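Local coordinates for hypothetical protein EF3068 (Enterococcus faecalis, PDB 2B6C), which is of unknown function but probably takes part in repairing alkylated DNA, as an all-helical member of the AlkD-like family, at residues A17-Y22 against F27-I32; P35-L40 against A75-L80; A62-T67 against D108-F113; E70-A75 against P99-W104. One frame throughout, in Å; residues are numbered along the deposited sequence.

Interaction 1 (A17-Y22 against F27-I32); sequences AKMSAY and FVFAGI
Met-19, a selenomethionine near the end of helix 13-22, and Phe-29, in the loop that follows, carry the apolar half of this contact. Met-19 CB stands over one face of the Phe-29 ring, 3.9 Å from its centroid and 18° off the ring normal, a CH-pi approach. The Met-19 chain bends at its last torsion (chi3 79°), which turns the methyl back to the ring and puts CE 3.6 Å from Phe-29 CE2. SE lies oblique to the same ring, 5.2 Å from the centroid, a Met-aromatic contact. The two side chains cross at about a right angle. The helix backbone also meets the ring, obliquely, with Ser-20 CA 3.5 Å from Phe-29 CD1.

Beyond the ring, the tip of Met-19 meets loop backbone: SE is 3.8 Å from Gly-31 CA, and CE is 3.5 Å from Ile-32 O. Gly-31 has a positive phi (97°), and at its backbone angles a CB would press on the preceding carbonyl oxygen.

The polar half runs through water. Water 1 donates to Ser-20 O at 2.7 Å, accepts from Phe-27 N, and lies in the plane of the Phe-29 ring at its edge. Water 2 donates to Phe-27 O at 2.8 Å and is also hydrogen-bonded to Ser-20 OG, which has a bound glycerol as a further partner.

The loop between helices 13-22 and 34-48 is thus folded back onto the end of helix 13-22, while Glu-70 of helix 69-81 accepts from the backbone N of Ala-30, Gly-31 and Ile-32. Direct contacts are mainly apolar; the clear polar links pass through two waters.

Interaction 2 (P35-L40 against A75-L80); sequences PERQAL and AIDLAL
Arg-37 NH1 donates to Asp-77 OD2 at 2.9 Å, a nearly straight bond (168°) that forms the salt bridge between helices 34-48 and 69-81. The carboxylate oxygen lies at the edge of the guanidinium, close to its plane. On the aspartate side the approach is syn but 28° out of the carboxylate plane, and the two flat groups are turned 43° against each other.

Water 3 closes a second path beside the first: it accepts from Arg-37 NE at 3.0 Å and donates to Asp-77 OD2 at 2.9 Å. OD2 is therefore gripped twice, and the guanidinium is held in its rotation by NE and NH1 together. The bend of the arginine chain at chi3 brings both nitrogens to this edge.

The bridge ties two helices of an all-helical chain whose family, AlkD-like, is known for HEAT-like repeats; here the segments meet through this one pair. The surroundings are mixed. The Arg-37 side chain touches Phe-9 and Ile-32, and also lies against Glu-70 and Tyr-73 of helix 69-81. Asp-77 leans on Leu-45 of helix 34-48. Farther round helix 69-81, Ile-76 packs on Ala-109 of helix 104-120, and Leu-78 on Ile-60 and Tyr-63 of helix 53-65.

Interaction 3 (A62-T67 against D108-F113); sequences AYYQKT and DAWRKF
Tyr-64 and Trp-110 reach toward each other from helices whose backbones stay well apart, 12.0 Å between their CA atoms, and the phenol end of Tyr-64 meets the NE1 edge of the indole. Trp-110 NE1 donates to Tyr-64 OH at 3.3 Å, long but nearly straight (169°), with the hydroxyl oxygen only 1° out of the indole plane. The same oxygen has a stronger partner in the backbone carbonyl of Gln-100, to which it donates, so the buried hydroxyl is engaged as donor and as acceptor.

Alongside the bond the rings touch obliquely: Tyr-64 CE1 comes to 3.7 Å from Trp-110 CZ2, and the phenol and the five-membered ring lie with planes at 44°.

This buried pair contrasts with the outer ends of both segments, which do not meet. Thr-67, past the helix, is exposed and hydrogen-bonds a bound glycerol through OG1, while Lys-112 is exposed on the other segment.

Tyr-97 meets both rings. Helix 69-81 lies between the two partner helices, with Ala-75 against Tyr-64 and Ile-76 against Trp-110.

Interaction 4 (E70-A75 against P99-W104); sequences EYQYVA and PQKAWW
Gln-72 of helix 69-81 and Lys-101, in the loop before helix 104-120, are the pair that meets across these segments. Lys-101 CD lies against the glutamine amide group and CG, at 3.6 Å from Gln-72 CD and 3.8 Å from Gln-72 CG. The lysine is extended beyond CG, whereas the glutamine bends at its second torsion (chi2 85°). The two chains cross at about a right angle.

On the polar side, Lys-101 NZ hydrogen-bonds Tyr-64 O near the end of helix 53-65, and that carbonyl is its principal partner. The Gln-72 amide lies close to the ammonium too, but is probably turned over in the model, so which of its end atoms faces NZ is doubtful.

The backbone also has a part: Lys-101 takes positive phi (49°), and its carbonyl oxygen accepts from Arg-69 NH1 and Ser-106 OG, fastening the turn just ahead of Trp-103, the N-cap position of helix 104-120. Through its bond to Tyr-64 O and its contact with the buried Gln-72, the loop's lysine bridges the end of helix 53-65 and the flank of helix 69-81 as the chain enters helix 104-120.

Overall arrangement
Helix 69-81 supplies a segment to interactions 2 and 4 and is touched by residues of interactions 1 and 3. Interactions 2 and 4 share Ala-75, with Arg-37 NH2 3.5 Å from Tyr-73 CD2. Interactions 3 and 4 nearly coincide, their centres about 4 Å apart; Tyr-64 joins them by OH to Gln-100 O (2.6 Å). Interaction 1 is tied to the same helix by Glu-70, whose OE2 is 2.7 Å from Gly-31 N, and its centre lies about 13 Å from that of interaction 4. Interactions 2 and 3 alternate along the chain and meet where Ala-79 O lies 3.3 Å from Phe-113 CE1. The glycerol is probably from the crystallisation liquor, and no active site is established here.

Interaction 1 (A17-Y22 against F27-I32)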
# COMPACT_ATOMS: atom_id res chain seq x y z
N ALA B 17 -4.01 -18.94 -28.59
CA ALA B 17 -3.15 -19.95 -29.22
C ALA B 17 -1.68 -19.64 -29.02
O ALA B 17 -0.90 -20.54 -28.77
CB ALA B 17 -3.46 -20.05 -30.71
N LYS B 18 -1.31 -18.36 -29.18
CA LYS B 18 0.08 -17.92 -29.00
C LYS B 18 0.55 -17.99 -27.57
O LYS B 18 1.66 -18.43 -27.33
CB LYS B 18 0.31 -16.50 -29.51
CG LYS B 18 0.15 -16.37 -31.03
CD LYS B 18 0.06 -14.92 -31.45
CE LYS B 18 0.19 -14.84 -32.98
NZ LYS B 18 -0.33 -13.53 -33.49
N MSE B 19 -0.29 -17.55 -26.63
CA MSE B 19 0.04 -17.63 -25.20
C MSE B 19 0.14 -19.07 -24.74
O MSE B 19 1.04 -19.43 -23.96
CB MSE B 19 -1.00 -16.87 -24.38
CG MSE B 19 -0.93 -15.38 -24.60
SE MSE B 19 -2.41 -14.41 -23.77
CE MSE B 19 -1.68 -14.44 -21.85
N SER B 20 -0.77 -19.90 -25.22
CA SER B 20 -0.77 -21.31 -24.90
C SER B 20 0.51 -21.99 -25.37
O SER B 20 1.11 -22.75 -24.63
CB SER B 20 -1.96 -22.01 -25.55
OG SER B 20 -1.90 -23.38 -25.23
N ALA B 21 0.91 -21.70 -26.62
CA ALA B 21 2.10 -22.30 -27.24
C ALA B 21 3.36 -21.97 -26.46
O ALA B 21 4.25 -22.82 -26.25
CB ALA B 21 2.21 -21.84 -28.73
N TYR B 22 3.42 -20.74 -25.97
CA TYR B 22 4.54 -20.24 -25.23
C TYR B 22 4.76 -20.97 -23.89
O TYR B 22 5.92 -21.15 -23.42
CB TYR B 22 4.32 -18.75 -25.05
CG TYR B 22 5.38 -18.03 -24.29
CD1 TYR B 22 5.10 -17.50 -23.02
CD2 TYR B 22 6.67 -17.87 -24.83
CE1 TYR B 22 6.08 -16.82 -22.31
CE2 TYR B 22 7.66 -17.19 -24.13
CZ TYR B 22 7.35 -16.66 -22.87
OH TYR B 22 8.30 -15.99 -22.14
N PHE B 27 -1.76 -25.37 -20.68
CA PHE B 27 -2.82 -24.60 -20.05
C PHE B 27 -3.76 -24.16 -21.12
O PHE B 27 -3.35 -23.96 -22.28
CB PHE B 27 -2.28 -23.35 -19.34
CG PHE B 27 -1.29 -23.66 -18.26
CD1 PHE B 27 0.07 -23.43 -18.46
CD2 PHE B 27 -1.72 -24.18 -17.02
CE1 PHE B 27 1.02 -23.73 -17.45
CE2 PHE B 27 -0.79 -24.51 -16.01
CZ PHE B 27 0.60 -24.29 -16.24
N VAL B 28 -5.02 -23.96 -20.73
CA VAL B 28 -6.00 -23.29 -21.58
C VAL B 28 -5.87 -21.76 -21.30
O VAL B 28 -5.83 -21.34 -20.13
CB VAL B 28 -7.45 -23.86 -21.34
CG1 VAL B 28 -8.52 -23.19 -22.26
CG2 VAL B 28 -7.46 -25.36 -21.58
N PHE B 29 -5.81 -20.95 -22.36
CA PHE B 29 -5.79 -19.50 -22.21
C PHE B 29 -7.07 -18.86 -22.74
O PHE B 29 -7.71 -19.40 -23.67
CB PHE B 29 -4.58 -18.88 -22.95
CG PHE B 29 -3.31 -18.92 -22.13
CD1 PHE B 29 -2.53 -20.07 -22.09
CD2 PHE B 29 -2.92 -17.81 -21.38
CE1 PHE B 29 -1.33 -20.12 -21.29
CE2 PHE B 29 -1.74 -17.83 -20.60
CZ PHE B 29 -0.94 -18.98 -20.58
N ALA B 30 -7.42 -17.71 -22.17
CA ALA B 30 -8.52 -16.93 -22.73
C ALA B 30 -7.96 -16.08 -23.88
O ALA B 30 -8.66 -15.79 -24.82
CB ALA B 30 -9.17 -16.05 -21.66
N GLY B 31 -6.69 -15.70 -23.79
CA GLY B 31 -6.07 -14.84 -24.78
C GLY B 31 -6.05 -13.38 -24.36
O GLY B 31 -6.29 -12.50 -25.19
N ILE B 32 -5.72 -13.14 -23.09
CA ILE B 32 -5.65 -11.80 -22.52
C ILE B 32 -4.24 -11.50 -22.04
O ILE B 32 -3.87 -11.90 -20.93
CB ILE B 32 -6.59 -11.65 -21.28
CG1 ILE B 32 -7.97 -12.25 -21.54
CG2 ILE B 32 -6.69 -10.16 -20.87
CD1 ILE B 32 -8.79 -11.52 -22.60
O HOH W 1 -0.34 -23.55 -22.51
O HOH W 2 -3.35 -25.86 -24.27

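Interaction 2 (P35-L40 against A75-L80)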
# COMPACT_ATOMS: atom_id res chain seq x y z
N PRO B 35 -0.82 -6.68 -19.78
CA PRO B 35 -1.26 -5.29 -19.63
C PRO B 35 -2.77 -5.14 -19.77
O PRO B 35 -3.38 -4.42 -19.01
CB PRO B 35 -0.50 -4.53 -20.74
CG PRO B 35 0.68 -5.42 -21.06
CD PRO B 35 0.16 -6.83 -20.87
N GLU B 36 -3.37 -5.87 -20.70
CA GLU B 36 -4.82 -5.84 -20.85
C GLU B 36 -5.51 -6.46 -19.63
O GLU B 36 -6.49 -5.92 -19.14
CB GLU B 36 -5.22 -6.51 -22.15
CG GLU B 36 -4.86 -5.65 -23.36
CD GLU B 36 -3.92 -6.34 -24.32
OE1 GLU B 36 -4.37 -6.71 -25.43
OE2 GLU B 36 -2.74 -6.51 -23.94
N ARG B 37 -4.96 -7.57 -19.11
CA ARG B 37 -5.54 -8.27 -17.95
C ARG B 37 -5.55 -7.36 -16.72
O ARG B 37 -6.52 -7.35 -15.97
CB ARG B 37 -4.79 -9.57 -17.65
CG ARG B 37 -5.48 -10.48 -16.63
CD ARG B 37 -4.49 -11.49 -15.99
NE ARG B 37 -3.62 -10.85 -14.97
CZ ARG B 37 -2.29 -10.75 -15.05
NH1 ARG B 37 -1.63 -10.17 -14.07
NH2 ARG B 37 -1.62 -11.24 -16.09
N GLN B 38 -4.47 -6.61 -16.56
CA GLN B 38 -4.29 -5.71 -15.44
C GLN B 38 -5.27 -4.55 -15.51
O GLN B 38 -5.87 -4.19 -14.50
CB GLN B 38 -2.84 -5.24 -15.37
CG GLN B 38 -1.88 -6.37 -14.90
CD GLN B 38 -0.40 -6.10 -15.25
OE1 GLN B 38 -0.02 -4.96 -15.56
NE2 GLN B 38 0.42 -7.16 -15.21
N ALA B 39 -5.48 -4.00 -16.70
CA ALA B 39 -6.48 -2.95 -16.88
C ALA B 39 -7.90 -3.49 -16.66
O ALA B 39 -8.76 -2.78 -16.12
CB ALA B 39 -6.34 -2.28 -18.28
N LEU B 40 -8.15 -4.73 -17.06
CA LEU B 40 -9.50 -5.31 -16.97
C LEU B 40 -9.86 -5.76 -15.55
O LEU B 40 -11.03 -5.80 -15.16
CB LEU B 40 -9.63 -6.50 -17.94
CG LEU B 40 -9.32 -6.28 -19.44
CD1 LEU B 40 -9.54 -7.58 -20.20
CD2 LEU B 40 -10.14 -5.15 -20.08
N ALA B 75 -6.07 -14.59 -9.51
CA ALA B 75 -5.93 -15.08 -8.13
C ALA B 75 -4.67 -14.58 -7.40
O ALA B 75 -4.74 -14.12 -6.25
CB ALA B 75 -6.00 -16.62 -8.07
N ILE B 76 -3.52 -14.69 -8.05
CA ILE B 76 -2.24 -14.31 -7.41
C ILE B 76 -2.17 -12.78 -7.24
O ILE B 76 -1.63 -12.29 -6.23
CB ILE B 76 -1.01 -14.86 -8.18
CG1 ILE B 76 -1.14 -16.39 -8.29
CG2 ILE B 76 0.29 -14.47 -7.42
CD1 ILE B 76 -0.14 -17.14 -9.23
N ASP B 77 -2.75 -12.03 -8.19
CA ASP B 77 -2.86 -10.56 -8.04
C ASP B 77 -3.73 -10.20 -6.84
O ASP B 77 -3.44 -9.25 -6.14
CB ASP B 77 -3.42 -9.89 -9.32
CG ASP B 77 -2.37 -9.66 -10.39
OD1 ASP B 77 -1.14 -9.78 -10.11
OD2 ASP B 77 -2.78 -9.36 -11.53
N LEU B 78 -4.79 -10.96 -6.59
CA LEU B 78 -5.62 -10.72 -5.41
C LEU B 78 -4.83 -10.86 -4.11
O LEU B 78 -4.98 -10.06 -3.17
CB LEU B 78 -6.85 -11.64 -5.37
CG LEU B 78 -7.94 -11.29 -6.37
CD1 LEU B 78 -8.94 -12.44 -6.50
CD2 LEU B 78 -8.69 -10.03 -5.93
N ALA B 79 -3.99 -11.88 -4.07
CA ALA B 79 -3.13 -12.14 -2.95
C ALA B 79 -2.05 -11.07 -2.85
O ALA B 79 -1.82 -10.50 -1.79
CB ALA B 79 -2.50 -13.56 -3.08
N LEU B 80 -1.40 -10.78 -3.97
CA LEU B 80 -0.37 -9.75 -4.00
C LEU B 80 -0.87 -8.36 -3.55
O LEU B 80 -0.20 -7.67 -2.79
CB LEU B 80 0.18 -9.62 -5.42
CG LEU B 80 1.45 -10.37 -5.73
CD1 LEU B 80 1.48 -10.55 -7.25
CD2 LEU B 80 2.62 -9.49 -5.22
O HOH W 3 -5.30 -9.59 -12.88

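Interaction 3 (A62-T67 against D108-F113)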
# COMPACT_ATOMS: atom_id res chain seq x y z
N ALA B 62 -11.63 -19.55 -5.75
CA ALA B 62 -12.49 -19.65 -6.95
C ALA B 62 -11.80 -19.22 -8.27
O ALA B 62 -11.91 -19.95 -9.25
CB ALA B 62 -13.83 -18.92 -6.77
N TYR B 63 -11.07 -18.10 -8.28
CA TYR B 63 -10.32 -17.72 -9.50
C TYR B 63 -9.21 -18.73 -9.85
O TYR B 63 -8.97 -19.01 -11.03
CB TYR B 63 -9.73 -16.30 -9.38
CG TYR B 63 -10.77 -15.22 -9.60
CD1 TYR B 63 -11.20 -14.88 -10.88
CD2 TYR B 63 -11.32 -14.53 -8.52
CE1 TYR B 63 -12.17 -13.92 -11.08
CE2 TYR B 63 -12.28 -13.57 -8.70
CZ TYR B 63 -12.71 -13.26 -9.99
OH TYR B 63 -13.67 -12.29 -10.18
N TYR B 64 -8.55 -19.29 -8.84
CA TYR B 64 -7.46 -20.22 -9.10
C TYR B 64 -7.99 -21.49 -9.75
O TYR B 64 -7.34 -22.08 -10.59
CB TYR B 64 -6.69 -20.55 -7.82
CG TYR B 64 -5.24 -20.93 -8.10
CD1 TYR B 64 -4.28 -19.94 -8.28
CD2 TYR B 64 -4.85 -22.27 -8.24
CE1 TYR B 64 -2.97 -20.27 -8.55
CE2 TYR B 64 -3.51 -22.63 -8.53
CZ TYR B 64 -2.58 -21.62 -8.67
OH TYR B 64 -1.25 -21.92 -8.96
N GLN B 65 -9.21 -21.87 -9.40
CA GLN B 65 -9.76 -23.11 -9.92
C GLN B 65 -10.52 -22.94 -11.26
O GLN B 65 -10.93 -23.92 -11.86
CB GLN B 65 -10.58 -23.83 -8.84
CG GLN B 65 -9.84 -24.06 -7.47
CD GLN B 65 -8.44 -24.78 -7.58
OE1 GLN B 65 -8.17 -25.55 -8.52
NE2 GLN B 65 -7.56 -24.52 -6.58
N LYS B 66 -10.66 -21.70 -11.76
CA LYS B 66 -11.21 -21.48 -13.09
C LYS B 66 -10.26 -22.05 -14.15
O LYS B 66 -9.06 -22.18 -13.91
CB LYS B 66 -11.52 -19.98 -13.32
CG LYS B 66 -12.74 -19.48 -12.54
CD LYS B 66 -13.06 -17.98 -12.66
CE LYS B 66 -13.71 -17.60 -14.02
NZ LYS B 66 -15.06 -18.27 -14.36
N THR B 67 -10.79 -22.33 -15.35
CA THR B 67 -10.08 -23.06 -16.37
C THR B 67 -8.92 -22.32 -16.99
O THR B 67 -7.82 -22.85 -17.08
CB THR B 67 -11.06 -23.50 -17.48
OG1 THR B 67 -11.93 -24.48 -16.93
CG2 THR B 67 -10.30 -24.12 -18.68
N ASP B 108 6.65 -18.23 -10.22
CA ASP B 108 7.38 -16.97 -10.09
C ASP B 108 6.44 -15.88 -9.62
O ASP B 108 6.84 -15.02 -8.86
CB ASP B 108 8.06 -16.56 -11.41
CG ASP B 108 9.22 -17.47 -11.80
OD1 ASP B 108 9.68 -18.30 -10.97
OD2 ASP B 108 9.71 -17.36 -12.97
N ALA B 109 5.18 -15.88 -10.08
CA ALA B 109 4.17 -14.96 -9.48
C ALA B 109 3.94 -15.25 -7.99
O ALA B 109 3.91 -14.32 -7.18
CB ALA B 109 2.85 -14.97 -10.26
N TRP B 110 3.78 -16.53 -7.60
CA TRP B 110 3.71 -16.87 -6.16
C TRP B 110 4.97 -16.45 -5.39
O TRP B 110 4.87 -15.97 -4.26
CB TRP B 110 3.47 -18.37 -5.90
CG TRP B 110 2.05 -18.80 -6.12
CD1 TRP B 110 1.60 -19.74 -7.02
CD2 TRP B 110 0.89 -18.31 -5.42
NE1 TRP B 110 0.23 -19.86 -6.92
CE2 TRP B 110 -0.23 -19.01 -5.95
CE3 TRP B 110 0.70 -17.37 -4.38
CZ2 TRP B 110 -1.54 -18.76 -5.51
CZ3 TRP B 110 -0.61 -17.14 -3.92
CH2 TRP B 110 -1.72 -17.84 -4.50
N ARG B 111 6.14 -16.63 -6.00
CA ARG B 111 7.39 -16.29 -5.36
C ARG B 111 7.42 -14.79 -5.01
O ARG B 111 7.84 -14.40 -3.90
CB ARG B 111 8.60 -16.67 -6.24
CG ARG B 111 9.96 -16.17 -5.64
CD ARG B 111 10.34 -14.80 -6.24
NE ARG B 111 10.63 -14.97 -7.67
CZ ARG B 111 10.70 -13.97 -8.54
NH1 ARG B 111 10.50 -12.73 -8.13
NH2 ARG B 111 10.98 -14.22 -9.82
N LYS B 112 6.96 -13.98 -5.96
CA LYS B 112 6.77 -12.54 -5.75
C LYS B 112 5.85 -12.22 -4.59
O LYS B 112 6.15 -11.34 -3.82
CB LYS B 112 6.27 -11.83 -7.02
CG LYS B 112 7.36 -11.68 -8.02
CD LYS B 112 6.84 -11.21 -9.40
CE LYS B 112 7.66 -11.82 -10.54
NZ LYS B 112 7.61 -11.01 -11.81
N PHE B 113 4.74 -12.95 -4.46
CA PHE B 113 3.90 -12.83 -3.28
C PHE B 113 4.64 -13.13 -1.96
O PHE B 113 4.58 -12.31 -1.02
CB PHE B 113 2.64 -13.69 -3.41
CG PHE B 113 1.85 -13.77 -2.14
CD1 PHE B 113 1.07 -12.68 -1.72
CD2 PHE B 113 1.89 -14.92 -1.36
CE1 PHE B 113 0.32 -12.75 -0.55
CE2 PHE B 113 1.17 -15.01 -0.19
CZ PHE B 113 0.36 -13.91 0.22

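Interaction 4 (E70-A75 against P99-W104)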
# COMPACT_ATOMS: atom_id res chain seq x y z
N GLU B 70 -5.29 -17.14 -17.23
CA GLU B 70 -5.32 -15.74 -16.76
C GLU B 70 -6.08 -15.58 -15.40
O GLU B 70 -5.81 -14.65 -14.65
CB GLU B 70 -5.88 -14.83 -17.85
CG GLU B 70 -5.04 -14.84 -19.14
CD GLU B 70 -5.61 -15.76 -20.20
OE1 GLU B 70 -6.17 -16.83 -19.88
OE2 GLU B 70 -5.49 -15.43 -21.39
N TYR B 71 -7.00 -16.49 -15.10
CA TYR B 71 -7.67 -16.50 -13.81
C TYR B 71 -6.76 -16.90 -12.65
O TYR B 71 -6.97 -16.43 -11.53
CB TYR B 71 -8.89 -17.40 -13.84
CG TYR B 71 -9.96 -16.84 -14.77
CD1 TYR B 71 -10.60 -15.60 -14.50
CD2 TYR B 71 -10.34 -17.54 -15.91
CE1 TYR B 71 -11.59 -15.10 -15.34
CE2 TYR B 71 -11.31 -17.03 -16.78
CZ TYR B 71 -11.93 -15.82 -16.48
OH TYR B 71 -12.89 -15.35 -17.36
N GLN B 72 -5.73 -17.72 -12.92
CA GLN B 72 -4.71 -17.98 -11.87
C GLN B 72 -3.90 -16.72 -11.64
O GLN B 72 -3.54 -16.42 -10.49
CB GLN B 72 -3.76 -19.15 -12.18
CG GLN B 72 -4.35 -20.53 -12.03
CD GLN B 72 -5.09 -20.99 -13.26
OE1 GLN B 72 -6.33 -20.93 -13.30
NE2 GLN B 72 -4.36 -21.47 -14.24
N TYR B 73 -3.67 -15.96 -12.71
CA TYR B 73 -2.91 -14.70 -12.60
C TYR B 73 -3.72 -13.69 -11.81
O TYR B 73 -3.15 -12.94 -11.01
CB TYR B 73 -2.57 -14.09 -13.96
CG TYR B 73 -1.75 -14.95 -14.91
CD1 TYR B 73 -0.90 -15.96 -14.44
CD2 TYR B 73 -1.79 -14.70 -16.31
CE1 TYR B 73 -0.15 -16.73 -15.31
CE2 TYR B 73 -1.05 -15.47 -17.20
CZ TYR B 73 -0.21 -16.47 -16.69
OH TYR B 73 0.55 -17.21 -17.56
N VAL B 74 -5.05 -13.67 -12.06
CA VAL B 74 -5.99 -12.89 -11.26
C VAL B 74 -5.96 -13.30 -9.80
O VAL B 74 -5.82 -12.43 -8.93
CB VAL B 74 -7.45 -12.90 -11.82
CG1 VAL B 74 -8.41 -12.21 -10.82
CG2 VAL B 74 -7.49 -12.22 -13.17
N ALA B 75 -6.07 -14.59 -9.51
CA ALA B 75 -5.93 -15.08 -8.13
C ALA B 75 -4.67 -14.58 -7.40
O ALA B 75 -4.74 -14.12 -6.25
CB ALA B 75 -6.00 -16.62 -8.07
N PRO B 99 2.59 -25.72 -5.83
CA PRO B 99 2.59 -26.88 -6.71
C PRO B 99 1.31 -27.07 -7.58
O PRO B 99 1.35 -27.87 -8.54
CB PRO B 99 2.72 -28.08 -5.74
CG PRO B 99 2.67 -27.58 -4.39
CD PRO B 99 2.43 -26.09 -4.41
N GLN B 100 0.21 -26.38 -7.26
CA GLN B 100 -1.02 -26.48 -8.07
C GLN B 100 -0.97 -25.66 -9.36
O GLN B 100 -0.63 -24.45 -9.33
CB GLN B 100 -2.27 -26.08 -7.30
CG GLN B 100 -2.54 -26.77 -5.98
CD GLN B 100 -3.82 -26.18 -5.35
OE1 GLN B 100 -4.85 -26.04 -6.02
NE2 GLN B 100 -3.75 -25.84 -4.08
N LYS B 101 -1.31 -26.31 -10.49
CA LYS B 101 -1.28 -25.71 -11.82
C LYS B 101 0.09 -25.01 -12.04
O LYS B 101 0.15 -23.87 -12.50
CB LYS B 101 -2.45 -24.72 -12.01
CG LYS B 101 -3.80 -25.25 -11.51
CD LYS B 101 -4.92 -24.32 -11.94
CE LYS B 101 -6.29 -24.96 -11.91
NZ LYS B 101 -7.22 -24.11 -12.69
N ALA B 102 1.16 -25.70 -11.69
CA ALA B 102 2.48 -25.11 -11.58
C ALA B 102 3.24 -25.10 -12.88
O ALA B 102 3.35 -26.15 -13.57
CB ALA B 102 3.30 -25.84 -10.51
N TRP B 103 3.80 -23.93 -13.19
CA TRP B 103 4.76 -23.78 -14.27
C TRP B 103 5.51 -22.50 -13.89
O TRP B 103 5.15 -21.87 -12.91
CB TRP B 103 4.03 -23.63 -15.62
CG TRP B 103 4.91 -23.74 -16.84
CD1 TRP B 103 5.08 -22.79 -17.82
CD2 TRP B 103 5.71 -24.87 -17.23
NE1 TRP B 103 5.94 -23.27 -18.79
CE2 TRP B 103 6.32 -24.55 -18.47
CE3 TRP B 103 5.94 -26.14 -16.67
CZ2 TRP B 103 7.17 -25.43 -19.14
CZ3 TRP B 103 6.79 -27.04 -17.36
CH2 TRP B 103 7.39 -26.66 -18.57
N TRP B 104 6.53 -22.08 -14.65
CA TRP B 104 7.35 -20.96 -14.14
C TRP B 104 6.53 -19.66 -14.00
O TRP B 104 6.83 -18.81 -13.17
CB TRP B 104 8.59 -20.75 -15.02
CG TRP B 104 8.26 -20.34 -16.45
CD1 TRP B 104 8.20 -21.16 -17.56
CD2 TRP B 104 7.92 -19.02 -16.91
NE1 TRP B 104 7.85 -20.43 -18.67
CE2 TRP B 104 7.67 -19.12 -18.31
CE3 TRP B 104 7.84 -17.76 -16.29
CZ2 TRP B 104 7.33 -18.02 -19.09
CZ3 TRP B 104 7.47 -16.66 -17.07
CH2 TRP B 104 7.23 -16.80 -18.46